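Local coordinates for protein aminopentol aminotransferase (PDB 6HBV) that transfers the amino group of aminopentol (hydrolysed fumonisin B1) to pyruvate with the help of pyridoxal 5'-phosphate, a step in fumonisin B1 degradation, at residues 120-125 against 253-258; 142-147 against 198-203; 194-199 against 227-232; 235-240 against 257-262. All coordinates share one frame; numbering follows the deposited sequence.

Interaction 1 of 4, residues 120-125 against 253-258; sequences DATSTA and LSCWGK. With PLP (pyridoxal-5'-phosphate), chain C; PMP (4'-deoxy-4'-aminopyridoxal-5'-phosphate), chain D.
Cys255 points its side chain at the helix and sits among Ala121, Thr122 and Ala125. Its SG is anti to its carbonyl carbon (chi1 -56°). This brings the sulfur against the helix, 3.7 Å from the carbonyl O of Ala121. CG2 of Thr122 approaches the same sulfur at 3.9 Å, and CB of Ala125 lies 4.0 Å from it. CB of Ala121 faces CB of Cys255 at 4.1 Å. One helical turn on, CB of Ala125 meets the CD1 branch of Leu253 at 3.9 Å. The small alanines let helix 118-133 lie against strand 253-256 of the seven-stranded sheet, in the large domain of a fold-type I, class-III aminotransferase. The axes run nearly antiparallel, at 162°, and no hydrogen bond joins them. Thr122 splits its roles: CG2 packs on the sulfur, while OG1 bonds to O of His146. Trp256 turns to the other face of the strand, where its NE1 donates to OG of Ser254 at 2.8 Å; OG also bonds to NE2 of His108. Just past the strand, NZ of Lys258 is bonded covalently to C4A of PLP at 1.3 Å, the internal aldimine; PMP is modelled in the same site.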
# COMPACT_ATOMS: atom_id res chain seq x y z
N ASP A 120 1.10 4.98 4.19
CA ASP A 120 0.59 4.16 5.26
C ASP A 120 1.34 4.50 6.56
O ASP A 120 0.72 4.62 7.62
CB ASP A 120 0.71 2.64 5.02
CG ASP A 120 0.11 2.12 3.72
OD1 ASP A 120 -0.67 2.88 3.06
OD2 ASP A 120 0.44 0.95 3.37
N ALA A 121 2.66 4.64 6.47
CA ALA A 121 3.49 4.92 7.64
C ALA A 121 3.23 6.33 8.20
O ALA A 121 3.14 6.51 9.41
CB ALA A 121 4.95 4.73 7.31
N THR A 122 3.12 7.34 7.33
CA THR A 122 2.90 8.72 7.84
C THR A 122 1.51 8.83 8.47
O THR A 122 1.34 9.49 9.48
CB THR A 122 3.18 9.74 6.75
OG1 THR A 122 2.27 9.52 5.66
CG2 THR A 122 4.62 9.70 6.27
N SER A 123 0.51 8.18 7.88
CA SER A 123 -0.85 8.22 8.39
C SER A 123 -0.92 7.51 9.74
O SER A 123 -1.58 8.00 10.67
CB SER A 123 -1.85 7.64 7.43
OG SER A 123 -3.17 7.76 7.95
N THR A 124 -0.22 6.35 9.84
CA THR A 124 -0.13 5.63 11.10
C THR A 124 0.50 6.55 12.16
O THR A 124 -0.03 6.64 13.29
CB THR A 124 0.64 4.31 10.97
OG1 THR A 124 -0.00 3.48 9.99
CG2 THR A 124 0.71 3.57 12.28
N ALA A 125 1.61 7.22 11.82
CA ALA A 125 2.26 8.18 12.74
C ALA A 125 1.30 9.26 13.26
O ALA A 125 1.30 9.60 14.47
CB ALA A 125 3.46 8.81 12.06
N LEU A 253 9.24 9.23 16.47
CA LEU A 253 8.80 8.34 15.39
C LEU A 253 9.59 8.70 14.14
O LEU A 253 9.88 9.88 13.88
CB LEU A 253 7.31 8.50 15.07
CG LEU A 253 6.30 8.30 16.20
CD1 LEU A 253 4.90 8.54 15.71
CD2 LEU A 253 6.38 6.91 16.82
N SER A 254 9.93 7.69 13.35
CA SER A 254 10.46 7.94 12.01
C SER A 254 9.73 7.02 11.02
O SER A 254 9.39 5.85 11.31
CB SER A 254 11.95 7.81 11.94
OG SER A 254 12.35 6.53 12.38
N CYS A 255 9.48 7.57 9.84
CA CYS A 255 8.76 6.85 8.76
C CYS A 255 9.76 6.54 7.66
O CYS A 255 10.58 7.40 7.27
CB CYS A 255 7.63 7.69 8.18
SG CYS A 255 6.41 8.29 9.38
N TRP A 256 9.68 5.30 7.15
CA TRP A 256 10.62 4.75 6.22
C TRP A 256 9.85 4.04 5.09
O TRP A 256 8.75 3.56 5.28
CB TRP A 256 11.53 3.73 6.89
CG TRP A 256 12.33 4.29 8.02
CD1 TRP A 256 11.90 4.55 9.28
CD2 TRP A 256 13.71 4.65 7.97
NE1 TRP A 256 12.94 5.05 10.02
CE2 TRP A 256 14.06 5.13 9.25
CE3 TRP A 256 14.70 4.62 6.97
CZ2 TRP A 256 15.34 5.57 9.55
CZ3 TRP A 256 15.96 5.06 7.27
CH2 TRP A 256 16.27 5.53 8.54
N GLY A 257 10.49 4.00 3.93
CA GLY A 257 9.88 3.38 2.75
C GLY A 257 10.83 3.45 1.57
O GLY A 257 12.06 3.63 1.76
N LYS A 258 10.23 3.29 0.39
CA LYS A 258 10.86 3.34 -0.94
C LYS A 258 11.98 2.29 -1.11
O LYS A 258 11.78 1.36 -1.86
CB LYS A 258 11.29 4.77 -1.28
CG LYS A 258 10.11 5.72 -1.50
CD LYS A 258 10.48 7.14 -1.89
CE LYS A 258 9.34 7.91 -2.54
NZ LYS A 258 8.67 8.88 -1.64
N1 PLP C . 6.74 11.02 2.56
C2 PLP C . 7.84 11.34 1.86
C2A PLP C . 8.79 12.37 2.42
C3 PLP C . 8.13 10.69 0.57
O3 PLP C . 9.22 10.98 -0.16
C4 PLP C . 7.18 9.69 0.06
C4A PLP C . 7.45 9.02 -1.24
C5 PLP C . 6.01 9.43 0.92
C6 PLP C . 5.84 10.11 2.13
C5A PLP C . 4.94 8.43 0.54
O4P PLP C . 5.45 7.12 0.25
P PLP C . 4.49 6.31 -0.76
O1P PLP C . 4.63 6.96 -2.09
O2P PLP C . 3.08 6.42 -0.17
O3P PLP C . 5.00 4.90 -0.84
N1 PMP D . 6.96 10.83 2.51
C2 PMP D . 7.88 11.27 1.64
C2A PMP D . 9.01 12.15 2.13
C3 PMP D . 7.79 10.91 0.22
O3 PMP D . 8.70 11.33 -0.68
C4 PMP D . 6.67 10.05 -0.22
C4A PMP D . 6.52 9.64 -1.66
N4A PMP D . 7.08 10.60 -2.58
C5 PMP D . 5.72 9.63 0.82
C6 PMP D . 5.91 10.04 2.15
C5A PMP D . 4.53 8.74 0.46
O4P PMP D . 4.99 7.43 0.08
P PMP D . 4.12 6.55 -0.93
O1P PMP D . 4.98 5.32 -1.07
O2P PMP D . 2.72 6.34 -0.34
O3P PMP D . 4.05 7.31 -2.19

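Interaction 2 of 4, residues 142-147 against 198-203; sequences KGAYHG and RHEVFE. With PMP (4'-deoxy-4'-aminopyridoxal-5'-phosphate), chain D; PLP (pyridoxal-5'-phosphate), chain C.
Arg198 reaches across to the loop 142-147 and grips the carbonyl O of Lys142 end-on. Both loops border the cofactor pocket of this class-III aminotransferase, and Tyr145, His146 and Gly147 run on to the cofactor itself. NH1 and NH2 of Arg198 donate to that one oxygen at 2.9 and 3.0 Å, and the oxygen lies in the guanidinium plane. The chain bends at chi2 (71°) to bring the group there. NH2 is shared: with NE it also holds the Glu203 carboxylate side-on, NE to OE1 and NH2 to OE2, in a salt bridge. With an alanine here, the Lys142 carbonyl would probably lose both donors and Glu203 its ion-pair mate. Gly143 lies close by, and a side chain there would run into NH2 of Arg198. His199 follows, with CE1 at 3.6 Å from the methyl C2A of PMP. Glu200 comes next and points toward the first loop. Its CG lies over one face of the Arg198 guanidinium. Its OE1 accepts a nearly straight hydrogen bond (166°) from the backbone N of Tyr145 at 2.9 Å; the N-H comes from above the carboxylate plane. Glu200 also opens a type II beta turn that ends at Glu203. The turn carries the chain back beside Arg198, where the salt bridge closes. On the cofactor side, CE2 of the Tyr145 ring comes within 3.3 Å of N4A of PMP. A water donates both to OE1 of Glu200 at 2.7 Å and to the carbonyl O of Tyr145 at 2.8 Å.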
# COMPACT_ATOMS: atom_id res chain seq x y z
N LYS A 142 4.76 23.93 5.42
CA LYS A 142 4.02 24.29 4.23
C LYS A 142 4.73 23.68 3.01
O LYS A 142 5.98 23.80 2.83
CB LYS A 142 3.90 25.82 4.13
CG LYS A 142 3.34 26.28 2.79
CD LYS A 142 3.03 27.76 2.69
CE LYS A 142 2.53 28.09 1.29
NZ LYS A 142 2.34 29.55 1.13
N GLY A 143 3.94 23.03 2.16
CA GLY A 143 4.41 22.44 0.90
C GLY A 143 5.20 21.15 1.07
O GLY A 143 5.69 20.62 0.07
N ALA A 144 5.32 20.63 2.30
CA ALA A 144 6.05 19.36 2.50
C ALA A 144 5.15 18.19 2.08
O ALA A 144 3.96 18.14 2.41
CB ALA A 144 6.49 19.20 3.94
N TYR A 145 5.74 17.26 1.34
CA TYR A 145 5.01 16.06 0.86
C TYR A 145 5.20 14.92 1.86
O TYR A 145 6.32 14.48 2.07
CB TYR A 145 5.54 15.64 -0.51
CG TYR A 145 4.75 14.50 -1.14
CD1 TYR A 145 3.67 14.78 -1.94
CD2 TYR A 145 5.09 13.16 -0.93
CE1 TYR A 145 2.91 13.78 -2.53
CE2 TYR A 145 4.34 12.15 -1.52
CZ TYR A 145 3.26 12.46 -2.32
OH TYR A 145 2.49 11.51 -2.93
N HIS A 146 4.10 14.46 2.46
CA HIS A 146 4.12 13.34 3.37
C HIS A 146 3.29 12.15 2.86
O HIS A 146 3.12 11.16 3.58
CB HIS A 146 3.63 13.80 4.74
CG HIS A 146 4.56 14.73 5.43
ND1 HIS A 146 5.82 14.35 5.76
CD2 HIS A 146 4.41 16.01 5.83
CE1 HIS A 146 6.44 15.35 6.35
NE2 HIS A 146 5.60 16.39 6.42
N GLY A 147 2.78 12.24 1.63
CA GLY A 147 1.91 11.18 1.06
C GLY A 147 0.75 11.78 0.29
O GLY A 147 0.67 13.01 0.13
N ARG A 198 14.73 19.84 2.96
CA ARG A 198 13.69 20.33 2.07
C ARG A 198 13.90 19.67 0.71
O ARG A 198 14.91 19.91 0.01
CB ARG A 198 13.71 21.86 1.97
CG ARG A 198 12.59 22.43 1.10
CD ARG A 198 11.24 22.31 1.75
NE ARG A 198 10.20 22.97 0.97
CZ ARG A 198 8.96 23.09 1.38
NH1 ARG A 198 8.56 22.44 2.46
NH2 ARG A 198 8.14 23.88 0.71
N HIS A 199 12.94 18.83 0.35
CA HIS A 199 12.99 18.02 -0.87
C HIS A 199 11.63 18.02 -1.57
O HIS A 199 10.82 17.07 -1.43
CB HIS A 199 13.65 16.65 -0.62
CG HIS A 199 13.10 15.75 0.45
ND1 HIS A 199 11.75 15.50 0.63
CD2 HIS A 199 13.73 15.03 1.40
CE1 HIS A 199 11.60 14.67 1.65
NE2 HIS A 199 12.79 14.36 2.15
N GLU A 200 11.37 19.09 -2.34
CA GLU A 200 10.06 19.26 -2.98
C GLU A 200 10.19 19.66 -4.44
O GLU A 200 11.22 20.20 -4.86
CB GLU A 200 9.22 20.27 -2.20
CG GLU A 200 9.06 19.89 -0.73
CD GLU A 200 8.29 18.61 -0.50
OE1 GLU A 200 8.42 18.02 0.60
OE2 GLU A 200 7.58 18.23 -1.40
N VAL A 201 9.13 19.40 -5.22
CA VAL A 201 9.13 19.72 -6.63
C VAL A 201 9.14 21.22 -6.85
O VAL A 201 8.60 22.00 -6.05
CB VAL A 201 7.97 19.07 -7.40
CG1 VAL A 201 8.09 17.56 -7.31
CG2 VAL A 201 6.61 19.57 -6.91
N PHE A 202 9.78 21.60 -7.97
CA PHE A 202 9.81 22.97 -8.52
C PHE A 202 10.46 23.95 -7.53
O PHE A 202 10.24 25.14 -7.62
CB PHE A 202 8.40 23.43 -8.92
CG PHE A 202 7.86 22.72 -10.12
CD1 PHE A 202 8.35 23.04 -11.38
CD2 PHE A 202 6.88 21.76 -10.01
CE1 PHE A 202 7.85 22.40 -12.50
CE2 PHE A 202 6.38 21.11 -11.13
CZ PHE A 202 6.87 21.44 -12.37
N GLU A 203 11.26 23.46 -6.59
CA GLU A 203 11.81 24.30 -5.55
C GLU A 203 13.23 23.81 -5.27
O GLU A 203 13.48 22.62 -5.28
CB GLU A 203 10.88 24.20 -4.32
CG GLU A 203 11.42 24.88 -3.10
CD GLU A 203 10.54 24.77 -1.85
OE1 GLU A 203 11.06 25.06 -0.75
OE2 GLU A 203 9.38 24.40 -1.98
N1 PMP D . 6.96 10.83 2.51
C2 PMP D . 7.88 11.27 1.64
C2A PMP D . 9.01 12.15 2.13
C3 PMP D . 7.79 10.91 0.22
O3 PMP D . 8.70 11.33 -0.68
C4 PMP D . 6.67 10.05 -0.22
C4A PMP D . 6.52 9.64 -1.66
N4A PMP D . 7.08 10.60 -2.58
C5 PMP D . 5.72 9.63 0.82
C6 PMP D . 5.91 10.04 2.15
C5A PMP D . 4.53 8.74 0.46
O4P PMP D . 4.99 7.43 0.08
P PMP D . 4.12 6.55 -0.93
O1P PMP D . 4.98 5.32 -1.07
O2P PMP D . 2.72 6.34 -0.34
O3P PMP D . 4.05 7.31 -2.19
N1 PLP C . 6.74 11.02 2.56
C2 PLP C . 7.84 11.34 1.86
C2A PLP C . 8.79 12.37 2.42
C3 PLP C . 8.13 10.69 0.57
O3 PLP C . 9.22 10.98 -0.16
C4 PLP C . 7.18 9.69 0.06
C4A PLP C . 7.45 9.02 -1.24
C5 PLP C . 6.01 9.43 0.92
C6 PLP C . 5.84 10.11 2.13
C5A PLP C . 4.94 8.43 0.54
O4P PLP C . 5.45 7.12 0.25
P PLP C . 4.49 6.31 -0.76
O1P PLP C . 4.63 6.96 -2.09
O2P PLP C . 3.08 6.42 -0.17
O3P PLP C . 5.00 4.90 -0.84
O HOH W 1 8.73 15.38 0.85

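Interaction 3 of 4, residues 194-199 against 227-232; sequences ATPFRH and LVVDDV. With PLP (pyridoxal-5'-phosphate), chain C; PMP (4'-deoxy-4'-aminopyridoxal-5'-phosphate), chain D.
Ala194 and Val229 pair as a parallel beta bridge, their CA atoms 5.1 Å apart. The N of Ala194 donates to the O of Val228, and its O accepts a hydrogen bond from the N of Asp230, both at 2.9 Å. Past the bridge, the Pro196 ring lies against the end of strand 226-230, with CD 3.2 Å from the O of Asp230 and CG 3.4 Å from OD1 of Asp231. The CG contact is packing only; the hydrogen bond of OD1 goes to OG of Ser243. Strands 189-194 and 226-230 are neighbours in the central sheet, and their C-terminal ends carry cofactor-binding loops, as in other fold-type I enzymes. With chi1 at 179°, the Asp230 side chain extends away from its own N, and the carboxylate reaches the pyridine ring. OD2 lies 2.6 Å from N1 of PLP and also accepts a hydrogen bond from ND1 of His146. OD1 takes the N of Val232 in an Asx turn, which fixes the carboxylate's rotation. Were an alanine to stand here, the pyridine N1 and ND1 of His146 would probably lose the oxygen they share. Val232 packs CG1 against the ring, 3.3 Å from C4 of PLP. From the other segment, CG2 of Thr195 touches the PLP methyl C2A. A water joins NE2 of His199 to the O of Asp230.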
# COMPACT_ATOMS: atom_id res chain seq x y z
N ALA A 194 8.46 16.47 10.11
CA ALA A 194 9.52 17.12 9.36
C ALA A 194 10.21 16.10 8.46
O ALA A 194 10.59 15.03 8.95
CB ALA A 194 10.53 17.77 10.26
N THR A 195 10.35 16.45 7.18
CA THR A 195 11.33 15.79 6.31
C THR A 195 12.71 16.20 6.80
O THR A 195 12.91 17.32 7.32
CB THR A 195 11.04 16.05 4.83
OG1 THR A 195 11.26 17.43 4.54
CG2 THR A 195 9.64 15.62 4.48
N PRO A 196 13.72 15.34 6.65
CA PRO A 196 15.05 15.66 7.17
C PRO A 196 15.82 16.75 6.41
O PRO A 196 16.74 17.33 7.01
CB PRO A 196 15.78 14.32 7.13
CG PRO A 196 15.10 13.54 6.03
CD PRO A 196 13.66 14.01 5.99
N PHE A 197 15.46 17.02 5.14
CA PHE A 197 15.82 18.25 4.43
C PHE A 197 14.63 18.66 3.58
O PHE A 197 13.64 17.91 3.49
CB PHE A 197 17.14 18.12 3.65
CG PHE A 197 17.24 17.07 2.56
CD1 PHE A 197 17.59 15.77 2.87
CD2 PHE A 197 17.01 17.40 1.23
CE1 PHE A 197 17.69 14.80 1.87
CE2 PHE A 197 17.11 16.44 0.23
CZ PHE A 197 17.45 15.14 0.55
N ARG A 198 14.73 19.84 2.96
CA ARG A 198 13.69 20.33 2.07
C ARG A 198 13.90 19.67 0.71
O ARG A 198 14.91 19.91 0.01
CB ARG A 198 13.71 21.86 1.97
CG ARG A 198 12.59 22.43 1.10
CD ARG A 198 11.24 22.31 1.75
NE ARG A 198 10.20 22.97 0.97
CZ ARG A 198 8.96 23.09 1.38
NH1 ARG A 198 8.56 22.44 2.46
NH2 ARG A 198 8.14 23.88 0.71
N HIS A 199 12.94 18.83 0.35
CA HIS A 199 12.99 18.02 -0.87
C HIS A 199 11.63 18.02 -1.57
O HIS A 199 10.82 17.07 -1.43
CB HIS A 199 13.65 16.65 -0.62
CG HIS A 199 13.10 15.75 0.45
ND1 HIS A 199 11.75 15.50 0.63
CD2 HIS A 199 13.73 15.03 1.40
CE1 HIS A 199 11.60 14.67 1.65
NE2 HIS A 199 12.79 14.36 2.15
N LEU A 227 7.77 14.15 17.99
CA LEU A 227 8.58 14.50 16.82
C LEU A 227 8.64 13.32 15.83
O LEU A 227 9.10 12.23 16.19
CB LEU A 227 10.00 14.86 17.24
CG LEU A 227 10.91 15.35 16.10
CD1 LEU A 227 10.29 16.50 15.32
CD2 LEU A 227 12.26 15.77 16.65
N VAL A 228 8.16 13.58 14.62
CA VAL A 228 8.11 12.58 13.55
C VAL A 228 9.02 13.03 12.40
O VAL A 228 8.74 14.06 11.77
CB VAL A 228 6.68 12.37 13.06
CG1 VAL A 228 6.60 11.21 12.08
CG2 VAL A 228 5.69 12.18 14.22
N VAL A 229 10.09 12.26 12.14
CA VAL A 229 10.90 12.50 10.98
C VAL A 229 10.39 11.59 9.85
O VAL A 229 10.33 10.36 9.99
CB VAL A 229 12.40 12.30 11.24
CG1 VAL A 229 13.20 12.22 9.95
CG2 VAL A 229 12.95 13.41 12.12
N ASP A 230 10.03 12.21 8.74
CA ASP A 230 9.56 11.46 7.57
C ASP A 230 10.78 11.20 6.68
O ASP A 230 11.16 12.06 5.89
CB ASP A 230 8.47 12.21 6.84
CG ASP A 230 7.98 11.49 5.60
OD1 ASP A 230 8.55 10.41 5.29
OD2 ASP A 230 7.04 12.02 4.99
N ASP A 231 11.35 10.01 6.84
CA ASP A 231 12.55 9.57 6.16
C ASP A 231 12.21 8.67 4.96
O ASP A 231 13.08 7.92 4.51
CB ASP A 231 13.51 8.87 7.12
CG ASP A 231 14.86 9.56 7.24
OD1 ASP A 231 15.34 10.14 6.22
OD2 ASP A 231 15.44 9.51 8.36
N VAL A 232 10.98 8.75 4.44
CA VAL A 232 10.59 7.87 3.35
C VAL A 232 11.46 8.12 2.12
O VAL A 232 11.83 7.16 1.40
CB VAL A 232 9.08 7.98 3.05
CG1 VAL A 232 8.72 7.28 1.76
CG2 VAL A 232 8.23 7.41 4.16
N1 PLP C . 6.74 11.02 2.56
C2 PLP C . 7.84 11.34 1.86
C2A PLP C . 8.79 12.37 2.42
C3 PLP C . 8.13 10.69 0.57
O3 PLP C . 9.22 10.98 -0.16
C4 PLP C . 7.18 9.69 0.06
C4A PLP C . 7.45 9.02 -1.24
C5 PLP C . 6.01 9.43 0.92
C6 PLP C . 5.84 10.11 2.13
C5A PLP C . 4.94 8.43 0.54
O4P PLP C . 5.45 7.12 0.25
P PLP C . 4.49 6.31 -0.76
O1P PLP C . 4.63 6.96 -2.09
O2P PLP C . 3.08 6.42 -0.17
O3P PLP C . 5.00 4.90 -0.84
N1 PMP D . 6.96 10.83 2.51
C2 PMP D . 7.88 11.27 1.64
C2A PMP D . 9.01 12.15 2.13
C3 PMP D . 7.79 10.91 0.22
O3 PMP D . 8.70 11.33 -0.68
C4 PMP D . 6.67 10.05 -0.22
C4A PMP D . 6.52 9.64 -1.66
N4A PMP D . 7.08 10.60 -2.58
C5 PMP D . 5.72 9.63 0.82
C6 PMP D . 5.91 10.04 2.15
C5A PMP D . 4.53 8.74 0.46
O4P PMP D . 4.99 7.43 0.08
P PMP D . 4.12 6.55 -0.93
O1P PMP D . 4.98 5.32 -1.07
O2P PMP D . 2.72 6.34 -0.34
O3P PMP D . 4.05 7.31 -2.19
O HOH W 2 12.51 11.90 3.44

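Interaction 4 of 4, residues 235-240 against 257-262; sequences GFRVAR and GKCFAN. With PLP (pyridoxal-5'-phosphate), chain C; PMP (4'-deoxy-4'-aminopyridoxal-5'-phosphate), chain D.
The loop that carries the cofactor lysine, just after strand 253-256, packs here on the loop 235-240 of the class-III aminotransferase fold. Cys259 and Phe260 come from the lysine loop; Gly235, Phe236 and Arg237 meet them. SG of Cys259 stands between the backbone N and the carbonyl carbon (chi1 78°), and this sets it 3.4 Å from the carbonyl O of Gly235. CB of Phe236 packs on the same sulfur at 4.2 Å. The two phenylalanines cross obliquely and do not stack. The CE2 corner of Phe236 touches CB of Phe260 at 3.8 Å, while the ring of Phe260 turns away to meet Phe102 edge-to-face. The ring of Phe236 also meets Trp256, and helix 292-307 lines it with Leu302 and Ile305. The Arg237 chain is extended from CG to NE and carries the guanidinium past Cys259, with NH1 4.2 Å from CB. Its polar ends are held by main-chain oxygens: NE by Leu380 and NH1 by Gly63. Within the lysine loop the N of Cys259 bonds to the O of Gly257 at 2.7 Å. A type I beta turn runs from Cys259 to Asn262. Lys258 leads its side chain away from this packing, and NZ, covalently linked to PLP, also donates to its O3 at 2.6 Å. No hydrogen bond crosses between the two loops. The contact therefore rests on sulfur and aromatic packing, and the polar grip of Arg237 ties its loop to other parts of the chain.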
# COMPACT_ATOMS: atom_id res chain seq x y z
N GLY A 235 15.78 8.35 3.60
CA GLY A 235 16.25 7.26 4.39
C GLY A 235 17.25 6.40 3.63
O GLY A 235 17.02 5.98 2.51
N PHE A 236 18.39 6.17 4.29
CA PHE A 236 19.48 5.36 3.84
C PHE A 236 20.30 6.00 2.70
O PHE A 236 21.27 5.36 2.22
CB PHE A 236 19.00 3.92 3.55
CG PHE A 236 18.50 3.22 4.78
CD1 PHE A 236 19.27 3.16 5.94
CD2 PHE A 236 17.25 2.62 4.80
CE1 PHE A 236 18.81 2.52 7.07
CE2 PHE A 236 16.80 1.97 5.94
CZ PHE A 236 17.57 1.92 7.07
N ARG A 237 19.98 7.23 2.25
CA ARG A 237 20.91 7.93 1.36
C ARG A 237 21.59 9.11 2.10
O ARG A 237 22.53 9.69 1.60
CB ARG A 237 20.25 8.44 0.09
CG ARG A 237 20.08 7.36 -0.97
CD ARG A 237 19.46 7.97 -2.22
NE ARG A 237 19.29 6.98 -3.26
CZ ARG A 237 18.20 6.24 -3.43
NH1 ARG A 237 17.19 6.32 -2.57
NH2 ARG A 237 18.12 5.44 -4.49
N VAL A 238 21.11 9.44 3.29
CA VAL A 238 21.80 10.44 4.17
C VAL A 238 22.72 9.71 5.15
O VAL A 238 23.88 10.11 5.34
CB VAL A 238 20.79 11.36 4.89
CG1 VAL A 238 21.48 12.27 5.93
CG2 VAL A 238 20.01 12.20 3.88
N ALA A 239 22.23 8.64 5.77
CA ALA A 239 22.97 7.92 6.80
C ALA A 239 22.47 6.48 6.87
O ALA A 239 21.52 6.14 6.18
CB ALA A 239 22.80 8.60 8.13
N ARG A 240 23.12 5.66 7.70
CA ARG A 240 22.67 4.28 7.95
C ARG A 240 21.68 4.23 9.12
O ARG A 240 21.29 3.14 9.57
CB ARG A 240 23.89 3.38 8.19
CG ARG A 240 24.77 3.19 6.97
CD ARG A 240 26.03 2.39 7.31
NE ARG A 240 26.73 2.01 6.08
CZ ARG A 240 27.56 2.82 5.41
NH1 ARG A 240 27.84 4.02 5.93
NH2 ARG A 240 28.10 2.42 4.26
N GLY A 257 10.49 4.00 3.93
CA GLY A 257 9.88 3.38 2.75
C GLY A 257 10.83 3.45 1.57
O GLY A 257 12.06 3.63 1.76
N LYS A 258 10.23 3.29 0.39
CA LYS A 258 10.86 3.34 -0.94
C LYS A 258 11.98 2.29 -1.11
O LYS A 258 11.78 1.36 -1.86
CB LYS A 258 11.29 4.77 -1.28
CG LYS A 258 10.11 5.72 -1.50
CD LYS A 258 10.48 7.14 -1.89
CE LYS A 258 9.34 7.91 -2.54
NZ LYS A 258 8.67 8.88 -1.64
N CYS A 259 13.12 2.46 -0.44
CA CYS A 259 14.36 1.78 -0.87
C CYS A 259 14.86 0.73 0.10
O CYS A 259 15.87 0.08 -0.21
CB CYS A 259 15.47 2.80 -1.15
SG CYS A 259 16.27 3.47 0.33
N PHE A 260 14.22 0.51 1.26
CA PHE A 260 14.86 -0.36 2.25
C PHE A 260 14.67 -1.85 1.93
O PHE A 260 15.19 -2.73 2.65
CB PHE A 260 14.53 0.02 3.68
CG PHE A 260 13.17 -0.30 4.22
CD1 PHE A 260 12.81 -1.59 4.55
CD2 PHE A 260 12.24 0.72 4.43
CE1 PHE A 260 11.55 -1.86 5.06
CE2 PHE A 260 10.98 0.45 4.94
CZ PHE A 260 10.63 -0.84 5.25
N ALA A 261 13.93 -2.16 0.86
CA ALA A 261 13.98 -3.51 0.25
C ALA A 261 14.34 -3.44 -1.25
O ALA A 261 13.99 -4.33 -2.02
CB ALA A 261 12.66 -4.22 0.47
N ASN A 262 15.06 -2.38 -1.64
CA ASN A 262 15.62 -2.17 -2.96
C ASN A 262 14.57 -2.32 -4.09
O ASN A 262 14.89 -2.77 -5.16
CB ASN A 262 16.80 -3.12 -3.23
CG ASN A 262 17.68 -2.59 -4.32
OD1 ASN A 262 17.98 -1.38 -4.34
ND2 ASN A 262 18.09 -3.46 -5.24
N1 PLP C . 6.74 11.02 2.56
C2 PLP C . 7.84 11.34 1.86
C2A PLP C . 8.79 12.37 2.42
C3 PLP C . 8.13 10.69 0.57
O3 PLP C . 9.22 10.98 -0.16
C4 PLP C . 7.18 9.69 0.06
C4A PLP C . 7.45 9.02 -1.24
C5 PLP C . 6.01 9.43 0.92
C6 PLP C . 5.84 10.11 2.13
C5A PLP C . 4.94 8.43 0.54
O4P PLP C . 5.45 7.12 0.25
P PLP C . 4.49 6.31 -0.76
O1P PLP C . 4.63 6.96 -2.09
O2P PLP C . 3.08 6.42 -0.17
O3P PLP C . 5.00 4.90 -0.84
N1 PMP D . 6.96 10.83 2.51
C2 PMP D . 7.88 11.27 1.64
C2A PMP D . 9.01 12.15 2.13
C3 PMP D . 7.79 10.91 0.22
O3 PMP D . 8.70 11.33 -0.68
C4 PMP D . 6.67 10.05 -0.22
C4A PMP D . 6.52 9.64 -1.66
N4A PMP D . 7.08 10.60 -2.58
C5 PMP D . 5.72 9.63 0.82
C6 PMP D . 5.91 10.04 2.15
C5A PMP D . 4.53 8.74 0.46
O4P PMP D . 4.99 7.43 0.08
P PMP D . 4.12 6.55 -0.93
O1P PMP D . 4.98 5.32 -1.07
O2P PMP D . 2.72 6.34 -0.34
O3P PMP D . 4.05 7.31 -2.19

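In the fold
Interaction 1 opens first, on helix 118-133, and closes the longest loop at strand 253-256 and the cofactor lysine. Interactions 2 and 3 are nested inside that loop. Interaction 2 joins the loop after strand 137-141 to the loop after 197-198. Interaction 3 starts on the stretch where interaction 2 ends, sharing Arg198 and His199, and links 194-199 to strand 226-230. Interaction 4 opens after interaction 3 closes and ends on the same stretch as interaction 1, sharing Gly257 and Lys258. Strands 226-230 and 253-256 are sheet neighbours, so interactions 1 and 3 touch directly. All four contacts have a residue touching the cofactor.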